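Local atomic coordinates of DUF269-containing protein (Cyanothece sp. ATCC 51142, PDB entry 3NJ2), a protein that is of unknown function but belongs to the DUF269 family and is associated with nitrogen fixation in this cyanobacterium. Residues L87-Y92 with H140-D145; C91-I96 with V132-R137; L106-V111 with A122-G127. One frame throughout, in Å; residues are numbered along the deposited sequence.

The three contacts join one long helix, an antiparallel sheet and the loop that follows the sheet. Helix 83-104 supplies one side of interactions 1 and 2, which share Cys91 and Tyr92 and have centres about 9 Å apart. Along the chain the helix comes first, then strands 109-114, 120-126 and 129-136 of the sheet, and last the loop holding residues 140-145. Interaction 3, joining the first two strands, is therefore nested inside the chain loops closed by the other two; its centre lies about 10 Å from that of interaction 2 and about 18 Å from that of interaction 1. The helix thus packs on sheet and loop, while the sheet's other face meets the second subunit.

Interaction 1 (L87-Y92 with H140-D145); sequences LRILCY and HRFGFD
Phe142 juts from the loop 140-145 into the hollow between Ile89 and Tyr92 on helix 83-104, and belongs to an aromatic cluster in which Tyr92 meets both Phe142 and Phe144. One turn of the helix forms the hollow. Ile89 supplies one wall: its CG1 lies over a face of the Phe142 ring in a CH-pi contact, 3.7 Å from the ring centroid and 19° off the normal, while CD1 reaches back toward Phe142 CB. Tyr92 supplies the other wall. The CZ end of Phe142 points at the Tyr92 face, 3.8 Å from Tyr92 CG, in an edge-to-face pair with planes at 70°. Phe142 CG stands anti to the backbone N (chi1 -176°), which carries the ring out from the loop into this groove.

Phe144 extends the cluster toward the phenol end of Tyr92, its CZ 3.7 Å from Tyr92 CE1, with the two rings oblique to each other. Beyond the cluster, Leu150 and Gln153 of helix 147-167 touch both Tyr92 and Phe144.

Water alone ties the polar groups together across this contact. One water accepts from Arg88 NH2 and donates to His140 O and Phe142 O; a second accepts from Arg88 NE at 2.9 Å and donates to Phe142 O at 2.6 Å, so that two waters grip this one carbonyl oxygen.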
loop_
_atom_site.group_PDB
_atom_site.type_symbol
_atom_site.label_atom_id
_atom_site.label_comp_id
_atom_site.label_asym_id
_atom_site.label_seq_id
_atom_site.Cartn_x
_atom_site.Cartn_y
_atom_site.Cartn_z
ATOM N N LEU B 87 -1.543 -5.325 12.780
ATOM C CA LEU B 87 -0.221 -4.938 13.310
ATOM C C LEU B 87 0.738 -6.138 13.262
ATOM O O LEU B 87 1.928 -5.925 12.909
ATOM C CB LEU B 87 -0.416 -4.366 14.759
ATOM C CG LEU B 87 0.945 -3.841 15.288
ATOM C CD1 LEU B 87 1.663 -2.755 14.472
ATOM C CD2 LEU B 87 0.685 -3.218 16.668
ATOM N N ARG B 88 0.293 -7.361 13.497
ATOM C CA ARG B 88 1.163 -8.560 13.268
ATOM C C ARG B 88 1.613 -8.664 11.844
ATOM O O ARG B 88 2.768 -8.918 11.619
ATOM C CB ARG B 88 0.583 -9.962 13.683
ATOM C CG ARG B 88 0.503 -10.097 15.228
ATOM C CD ARG B 88 0.369 -11.525 15.604
ATOM N NE ARG B 88 -0.898 -12.064 15.037
ATOM C CZ ARG B 88 -2.097 -11.863 15.595
ATOM N NH1 ARG B 88 -2.221 -11.159 16.731
ATOM N NH2 ARG B 88 -3.200 -12.358 15.029
ATOM N N ILE B 89 0.712 -8.473 10.898
ATOM C CA ILE B 89 1.152 -8.599 9.522
ATOM C C ILE B 89 2.084 -7.424 9.204
ATOM O O ILE B 89 3.118 -7.706 8.524
ATOM C CB ILE B 89 -0.065 -8.449 8.593
ATOM C CG1 ILE B 89 -1.065 -9.509 8.900
ATOM C CG2 ILE B 89 0.377 -8.526 7.071
ATOM C CD1 ILE B 89 -2.397 -9.382 8.142
ATOM N N LEU B 90 1.859 -6.175 9.672
ATOM C CA LEU B 90 2.797 -5.066 9.426
ATOM C C LEU B 90 4.165 -5.385 10.025
ATOM O O LEU B 90 5.183 -5.229 9.327
ATOM C CB LEU B 90 2.195 -3.804 10.017
ATOM C CG LEU B 90 2.580 -2.426 9.550
ATOM C CD1 LEU B 90 2.678 -2.344 8.023
ATOM C CD2 LEU B 90 1.428 -1.543 10.045
ATOM N N CYS B 91 4.182 -5.985 11.212
ATOM C CA CYS B 91 5.463 -6.275 11.846
ATOM C C CYS B 91 6.255 -7.356 11.160
ATOM O O CYS B 91 7.503 -7.244 11.029
ATOM C CB CYS B 91 5.289 -6.636 13.320
ATOM S SG CYS B 91 4.928 -5.120 14.362
ATOM N N TYR B 92 5.559 -8.352 10.604
ATOM C CA TYR B 92 6.161 -9.383 9.755
ATOM C C TYR B 92 6.844 -8.770 8.570
ATOM O O TYR B 92 8.077 -9.014 8.320
ATOM C CB TYR B 92 5.055 -10.374 9.326
ATOM C CG TYR B 92 5.499 -11.498 8.447
ATOM C CD1 TYR B 92 6.185 -12.626 8.983
ATOM C CD2 TYR B 92 5.203 -11.495 7.099
ATOM C CE1 TYR B 92 6.568 -13.719 8.173
ATOM C CE2 TYR B 92 5.529 -12.577 6.327
ATOM C CZ TYR B 92 6.225 -13.672 6.874
ATOM O OH TYR B 92 6.594 -14.697 6.054
ATOM N N HIS B 140 -7.446 -12.042 8.093
ATOM C CA HIS B 140 -7.852 -12.275 9.520
ATOM C C HIS B 140 -7.184 -13.554 10.045
ATOM O O HIS B 140 -6.961 -13.665 11.269
ATOM C CB HIS B 140 -9.388 -12.476 9.627
ATOM C CG HIS B 140 -10.196 -11.398 8.987
ATOM N ND1 HIS B 140 -10.063 -10.986 7.665
ATOM C CD2 HIS B 140 -11.133 -10.584 9.529
ATOM C CE1 HIS B 140 -10.928 -10.006 7.421
ATOM N NE2 HIS B 140 -11.564 -9.721 8.552
ATOM N N ARG B 141 -6.963 -14.569 9.188
ATOM C CA ARG B 141 -6.383 -15.902 9.519
ATOM C C ARG B 141 -4.835 -15.954 9.465
ATOM O O ARG B 141 -4.285 -17.056 9.397
ATOM C CB ARG B 141 -6.936 -16.898 8.545
ATOM C CG ARG B 141 -8.482 -17.005 8.662
ATOM C CD ARG B 141 -9.038 -18.117 7.757
ATOM N NE ARG B 141 -10.499 -18.053 7.881
ATOM C CZ ARG B 141 -11.337 -18.683 7.055
ATOM N NH1 ARG B 141 -10.850 -19.383 6.031
ATOM N NH2 ARG B 141 -12.640 -18.638 7.297
ATOM N N PHE B 142 -4.209 -14.750 9.378
ATOM C CA PHE B 142 -2.726 -14.665 9.226
ATOM C C PHE B 142 -2.089 -15.488 10.321
ATOM O O PHE B 142 -2.404 -15.326 11.507
ATOM C CB PHE B 142 -2.273 -13.223 9.318
ATOM C CG PHE B 142 -0.838 -13.043 9.076
ATOM C CD1 PHE B 142 -0.311 -13.162 7.776
ATOM C CD2 PHE B 142 -0.001 -12.822 10.162
ATOM C CE1 PHE B 142 1.055 -12.972 7.566
ATOM C CE2 PHE B 142 1.333 -12.602 9.963
ATOM C CZ PHE B 142 1.877 -12.743 8.708
ATOM N N GLY B 143 -1.123 -16.286 9.923
ATOM C CA GLY B 143 -0.437 -17.130 10.922
ATOM C C GLY B 143 0.216 -18.331 10.254
ATOM O O GLY B 143 0.084 -18.540 9.007
ATOM N N PHE B 144 0.974 -19.095 11.070
ATOM C CA PHE B 144 1.800 -20.192 10.576
ATOM C C PHE B 144 1.699 -21.430 11.423
ATOM O O PHE B 144 1.459 -21.334 12.624
ATOM C CB PHE B 144 3.277 -19.745 10.533
ATOM C CG PHE B 144 3.517 -18.475 9.689
ATOM C CD1 PHE B 144 3.916 -18.567 8.367
ATOM C CD2 PHE B 144 3.212 -17.201 10.222
ATOM C CE1 PHE B 144 4.073 -17.356 7.615
ATOM C CE2 PHE B 144 3.333 -16.008 9.442
ATOM C CZ PHE B 144 3.790 -16.112 8.154
ATOM N N ASP B 145 1.768 -22.606 10.785
ATOM C CA ASP B 145 1.628 -23.840 11.588
ATOM C C ASP B 145 2.610 -24.025 12.726
ATOM O O ASP B 145 2.270 -24.597 13.736
ATOM C CB ASP B 145 1.709 -25.106 10.738
ATOM C CG ASP B 145 0.641 -25.159 9.653
ATOM O OD1 ASP B 145 -0.383 -24.422 9.734
ATOM O OD2 ASP B 145 0.888 -25.958 8.700
HETATM O O HOH W 1 -4.645 -14.347 12.828
HETATM O O HOH W 2 -1.015 -14.545 13.591
#

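Interaction 2 (C91-I96 with V132-R137); sequences CYFRAI and VSRSLR
Phe93 and Ile96 project from helix 83-104 toward strand 129-136 and meet the side chains of Val132, Arg134 and Leu136. These three strand residues, two apart in sequence, point toward the helix and form a row facing it. The segment axes approach to 11.1 Å and run at 154°, nearly antiparallel, a spacing bridged by side chains.

The apolar contacts come first. Phe93 CE1 lies 4.0 Å from Val132 CG1, and at the corner beyond CZ, on the same side of the ring plane, Phe93 CE2 lies 4.3 Å from Leu136 CD2, so the ring reaches from one strand residue to the other. Both approaches are oblique to the ring. Val132 divides its branches: CG1, anti to its backbone N (chi1 172°), goes to Phe93, whereas CG2 meets Ile96 CG2 at 3.9 Å. In each of these valine pairs the side chains cross at about a right angle.

A second kind of contact uses the aliphatic part of a charged residue. Arg134 is extended from CG to NE, and its CD comes to the edge of the Phe93 ring, near the ring plane, 3.9 Å from Phe93 CZ. This methylene, not the guanidinium, makes the closest approach, while the residue as a whole stays exposed.

Ring packing along the helix helps place the phenylalanine: Tyr92 CD2 covers the Phe93 face turned away from Val132 and Leu136, 3.5 Å above its plane. Next to the strand, Ala122 of strand 120-126 also touches Phe93, and Leu157 of helix 147-167 touches both Tyr92 and Ile96. These contacts form part of the hydrophobic core between a long helix and one face of an antiparallel sheet, a two-layer alpha/beta packing.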
loop_
_atom_site.group_PDB
_atom_site.type_symbol
_atom_site.label_atom_id
_atom_site.label_comp_id
_atom_site.label_asym_id
_atom_site.label_seq_id
_atom_site.Cartn_x
_atom_site.Cartn_y
_atom_site.Cartn_z
ATOM N N CYS B 91 4.182 -5.985 11.212
ATOM C CA CYS B 91 5.463 -6.275 11.846
ATOM C C CYS B 91 6.255 -7.356 11.160
ATOM O O CYS B 91 7.503 -7.244 11.029
ATOM C CB CYS B 91 5.289 -6.636 13.320
ATOM S SG CYS B 91 4.928 -5.120 14.362
ATOM N N TYR B 92 5.559 -8.352 10.604
ATOM C CA TYR B 92 6.161 -9.383 9.755
ATOM C C TYR B 92 6.844 -8.770 8.570
ATOM O O TYR B 92 8.077 -9.014 8.320
ATOM C CB TYR B 92 5.055 -10.374 9.326
ATOM C CG TYR B 92 5.499 -11.498 8.447
ATOM C CD1 TYR B 92 6.185 -12.626 8.983
ATOM C CD2 TYR B 92 5.203 -11.495 7.099
ATOM C CE1 TYR B 92 6.568 -13.719 8.173
ATOM C CE2 TYR B 92 5.529 -12.577 6.327
ATOM C CZ TYR B 92 6.225 -13.672 6.874
ATOM O OH TYR B 92 6.594 -14.697 6.054
ATOM N N PHE B 93 6.144 -7.896 7.854
ATOM C CA PHE B 93 6.769 -7.272 6.678
ATOM C C PHE B 93 7.855 -6.270 7.029
ATOM O O PHE B 93 8.798 -6.116 6.253
ATOM C CB PHE B 93 5.722 -6.819 5.639
ATOM C CG PHE B 93 5.046 -8.019 4.986
ATOM C CD1 PHE B 93 5.725 -8.684 3.967
ATOM C CD2 PHE B 93 3.731 -8.458 5.377
ATOM C CE1 PHE B 93 5.161 -9.778 3.468
ATOM C CE2 PHE B 93 3.179 -9.613 4.854
ATOM C CZ PHE B 93 3.908 -10.269 3.878
ATOM N N ARG B 94 7.678 -5.568 8.172
ATOM C CA ARG B 94 8.772 -4.661 8.634
ATOM C C ARG B 94 9.992 -5.446 9.032
ATOM O O ARG B 94 11.159 -4.911 8.890
ATOM C CB ARG B 94 8.307 -3.892 9.862
ATOM C CG ARG B 94 7.313 -2.717 9.458
ATOM C CD ARG B 94 6.593 -2.273 10.761
ATOM N NE ARG B 94 5.772 -1.099 10.465
ATOM C CZ ARG B 94 4.750 -0.673 11.218
ATOM N NH1 ARG B 94 4.365 -1.341 12.318
ATOM N NH2 ARG B 94 4.071 0.383 10.815
ATOM N N ALA B 95 9.807 -6.637 9.548
ATOM C CA ALA B 95 10.930 -7.504 9.976
ATOM C C ALA B 95 11.742 -7.918 8.701
ATOM O O ALA B 95 13.019 -7.950 8.719
ATOM C CB ALA B 95 10.386 -8.668 10.738
ATOM N N ILE B 96 10.983 -8.213 7.627
ATOM C CA ILE B 96 11.560 -8.644 6.380
ATOM C C ILE B 96 12.329 -7.416 5.829
ATOM O O ILE B 96 13.540 -7.517 5.418
ATOM C CB ILE B 96 10.444 -9.118 5.430
ATOM C CG1 ILE B 96 10.009 -10.458 5.895
ATOM C CG2 ILE B 96 11.052 -9.178 3.886
ATOM C CD1 ILE B 96 8.669 -10.836 5.295
ATOM N N VAL B 132 9.358 -6.527 -2.028
ATOM C CA VAL B 132 8.341 -7.568 -1.680
ATOM C C VAL B 132 7.093 -7.013 -2.280
ATOM O O VAL B 132 6.813 -5.831 -2.118
ATOM C CB VAL B 132 8.117 -7.691 -0.186
ATOM C CG1 VAL B 132 6.900 -8.647 0.084
ATOM C CG2 VAL B 132 9.363 -8.194 0.468
ATOM N N SER B 133 6.337 -7.847 -3.018
ATOM C CA SER B 133 5.023 -7.371 -3.530
ATOM C C SER B 133 4.086 -8.570 -3.472
ATOM O O SER B 133 3.857 -9.258 -4.520
ATOM C CB SER B 133 5.068 -6.686 -4.897
ATOM O OG SER B 133 5.921 -7.419 -5.750
ATOM N N ARG B 134 3.531 -8.793 -2.270
ATOM C CA ARG B 134 2.819 -10.016 -1.885
ATOM C C ARG B 134 1.299 -9.817 -1.797
ATOM O O ARG B 134 0.794 -8.997 -1.046
ATOM C CB ARG B 134 3.344 -10.506 -0.546
ATOM C CG ARG B 134 2.849 -11.842 -0.207
ATOM C CD ARG B 134 3.901 -12.510 0.662
ATOM N NE ARG B 134 3.405 -13.806 1.095
ATOM C CZ ARG B 134 3.695 -14.958 0.497
ATOM N NH1 ARG B 134 4.506 -15.009 -0.563
ATOM N NH2 ARG B 134 3.192 -16.077 1.009
ATOM N N SER B 135 0.558 -10.621 -2.566
ATOM C CA SER B 135 -0.923 -10.636 -2.468
ATOM C C SER B 135 -1.343 -11.354 -1.186
ATOM O O SER B 135 -0.848 -12.478 -0.940
ATOM C CB SER B 135 -1.405 -11.433 -3.665
ATOM O OG SER B 135 -2.829 -11.498 -3.688
ATOM N N LEU B 136 -2.155 -10.662 -0.371
ATOM C CA LEU B 136 -2.697 -11.105 0.906
ATOM C C LEU B 136 -4.184 -11.441 0.765
ATOM O O LEU B 136 -4.937 -10.734 0.080
ATOM C CB LEU B 136 -2.597 -10.020 1.993
ATOM C CG LEU B 136 -1.187 -9.489 2.161
ATOM C CD1 LEU B 136 -1.212 -8.328 3.179
ATOM C CD2 LEU B 136 -0.208 -10.627 2.476
ATOM N N ARG B 137 -4.583 -12.588 1.293
ATOM C CA ARG B 137 -5.966 -13.003 1.215
ATOM C C ARG B 137 -6.304 -13.582 2.609
ATOM O O ARG B 137 -5.383 -14.159 3.292
ATOM C CB ARG B 137 -6.206 -14.013 0.029
ATOM C CG ARG B 137 -5.636 -15.337 0.203
ATOM C CD ARG B 137 -5.955 -16.303 -0.993
ATOM N NE ARG B 137 -5.529 -17.641 -0.651
ATOM C CZ ARG B 137 -5.157 -18.599 -1.498
ATOM N NH1 ARG B 137 -5.132 -18.412 -2.815
ATOM N NH2 ARG B 137 -4.793 -19.772 -1.000
#

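Interaction 3 (L106-V111 with A122-G127); sequences LLCQVV and ALVWGG
Trp125 lies across Gln109 in an antiparallel pair of strands, the indole covering the glutamine's CB while its outer rim reaches Val111. Gln109 CB stands over the six-membered ring in a CH-pi contact, 3.9 Å from its centroid and 12° off the normal. Val111 instead comes to the ring edge, with CG2 3.8 Å from Trp125 CZ3. A chi1 of 72° sets CG between the backbone N and the carbonyl carbon and swings the indole over the neighbouring strand. Were Trp125 replaced by an alanine, Gln109 CB and Val111 CG2 would probably lose their common aromatic partner, and Trp121 of the second subunit its edge-to-face mate, opening a gap on this face.

On the opposite face, Val110 and Val124 form a non-hydrogen-bonded pair. They lie side by side, pointing the same way, with their CG2 atoms 4.0 Å apart; Ala97 of helix 83-104 touches both. Val124 CG1 turns to Cys108 CB.

The flanking pairs, Gln109 with Trp125 and Val111 with Leu123, each carry two backbone hydrogen bonds. The bond from Gln109 N to Trp125 O is 2.9 Å long and nearly straight, at 169°. A water also donates to Trp125 O and to Gln109 OE1, lying above the same indole face as Gln109 CB.

Farther along, Leu106 CD2 packs 3.5 Å from Gly126 CA, at a place where a CB on the glycine would clash with it. A water joins Leu107 O to Gly127 N.

Leu123 packs on Leu123 of the second subunit. The pair is the beta hairpin 109-114/120-126 of a three-stranded antiparallel sheet, its Val110 and Val124 face toward helix 83-104 and its Leu123 and Trp125 face at the dimer interface.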
loop_
_atom_site.group_PDB
_atom_site.type_symbol
_atom_site.label_atom_id
_atom_site.label_comp_id
_atom_site.label_asym_id
_atom_site.label_seq_id
_atom_site.Cartn_x
_atom_site.Cartn_y
_atom_site.Cartn_z
ATOM N N LEU B 106 19.971 -0.743 1.541
ATOM C CA LEU B 106 18.814 -0.035 0.876
ATOM C C LEU B 106 17.736 0.358 1.927
ATOM O O LEU B 106 17.207 -0.498 2.591
ATOM C CB LEU B 106 18.153 -0.956 -0.196
ATOM C CG LEU B 106 17.013 -0.202 -0.899
ATOM C CD1 LEU B 106 17.449 1.032 -1.783
ATOM C CD2 LEU B 106 16.325 -1.168 -1.833
ATOM N N LEU B 107 17.443 1.638 2.085
ATOM C CA LEU B 107 16.395 2.047 3.018
ATOM C C LEU B 107 15.056 1.546 2.451
ATOM O O LEU B 107 14.776 1.819 1.267
ATOM C CB LEU B 107 16.362 3.602 3.118
ATOM C CG LEU B 107 17.675 4.130 3.788
ATOM C CD1 LEU B 107 17.754 5.649 3.620
ATOM C CD2 LEU B 107 17.912 3.763 5.248
ATOM N N CYS B 108 14.257 0.811 3.251
ATOM C CA CYS B 108 13.072 0.197 2.760
ATOM C C CYS B 108 11.844 0.733 3.566
ATOM O O CYS B 108 11.962 1.006 4.786
ATOM C CB CYS B 108 13.212 -1.370 2.888
ATOM S SG CYS B 108 14.226 -2.114 1.664
ATOM N N GLN B 109 10.723 0.879 2.889
ATOM C CA GLN B 109 9.428 1.242 3.529
ATOM C C GLN B 109 8.402 0.136 3.278
ATOM O O GLN B 109 8.618 -0.717 2.389
ATOM C CB GLN B 109 8.971 2.546 2.993
ATOM C CG GLN B 109 10.054 3.572 3.545
ATOM C CD GLN B 109 9.759 4.935 3.066
ATOM O OE1 GLN B 109 9.855 5.218 1.861
ATOM N NE2 GLN B 109 9.404 5.812 3.995
ATOM N N VAL B 110 7.457 0.086 4.199
ATOM C CA VAL B 110 6.480 -0.995 4.195
ATOM C C VAL B 110 5.073 -0.435 4.212
ATOM O O VAL B 110 4.740 0.505 5.035
ATOM C CB VAL B 110 6.694 -1.915 5.426
ATOM C CG1 VAL B 110 5.650 -3.044 5.429
ATOM C CG2 VAL B 110 8.112 -2.533 5.469
ATOM N N VAL B 111 4.175 -0.990 3.363
ATOM C CA VAL B 111 2.741 -0.793 3.495
ATOM C C VAL B 111 2.007 -2.119 3.428
ATOM O O VAL B 111 2.305 -2.981 2.592
ATOM C CB VAL B 111 2.284 0.119 2.301
ATOM C CG1 VAL B 111 0.766 -0.042 1.880
ATOM C CG2 VAL B 111 2.663 1.514 2.600
ATOM N N ALA B 122 0.866 -6.698 0.612
ATOM C CA ALA B 122 1.993 -6.288 1.432
ATOM C C ALA B 122 3.073 -5.840 0.458
ATOM O O ALA B 122 3.509 -6.627 -0.382
ATOM C CB ALA B 122 2.449 -7.443 2.283
ATOM N N LEU B 123 3.539 -4.599 0.653
ATOM C CA LEU B 123 4.481 -3.988 -0.270
ATOM C C LEU B 123 5.718 -3.539 0.512
ATOM O O LEU B 123 5.585 -2.857 1.514
ATOM C CB LEU B 123 3.907 -2.768 -0.981
ATOM C CG LEU B 123 2.581 -3.205 -1.643
ATOM C CD1 LEU B 123 1.953 -1.945 -2.215
ATOM C CD2 LEU B 123 2.867 -4.305 -2.705
ATOM N N VAL B 124 6.900 -3.900 0.050
ATOM C CA VAL B 124 8.166 -3.328 0.614
ATOM C C VAL B 124 8.915 -2.752 -0.536
ATOM O O VAL B 124 9.142 -3.446 -1.531
ATOM C CB VAL B 124 8.919 -4.374 1.327
ATOM C CG1 VAL B 124 10.285 -3.787 1.980
ATOM C CG2 VAL B 124 8.037 -5.120 2.445
ATOM N N TRP B 125 9.310 -1.493 -0.429
ATOM C CA TRP B 125 10.079 -0.891 -1.525
ATOM C C TRP B 125 11.219 -0.067 -1.009
ATOM O O TRP B 125 11.130 0.446 0.086
ATOM C CB TRP B 125 9.261 -0.055 -2.488
ATOM C CG TRP B 125 8.778 1.223 -2.013
ATOM C CD1 TRP B 125 9.257 2.487 -2.355
ATOM C CD2 TRP B 125 7.741 1.441 -1.015
ATOM N NE1 TRP B 125 8.568 3.462 -1.639
ATOM C CE2 TRP B 125 7.607 2.862 -0.870
ATOM C CE3 TRP B 125 6.843 0.605 -0.308
ATOM C CZ2 TRP B 125 6.660 3.452 -0.007
ATOM C CZ3 TRP B 125 5.926 1.211 0.589
ATOM C CH2 TRP B 125 5.852 2.629 0.723
ATOM N N GLY B 126 12.234 0.036 -1.873
ATOM C CA GLY B 126 13.435 0.858 -1.544
ATOM C C GLY B 126 13.798 1.546 -2.851
ATOM O O GLY B 126 13.806 0.900 -3.865
ATOM N N GLY B 127 14.071 2.863 -2.817
ATOM C CA GLY B 127 14.287 3.577 -4.106
ATOM C C GLY B 127 12.985 3.419 -4.889
ATOM O O GLY B 127 11.962 3.752 -4.367
HETATM O O HOH W 3 14.616 4.073 -0.307
HETATM O O HOH W 4 11.312 3.390 0.384
#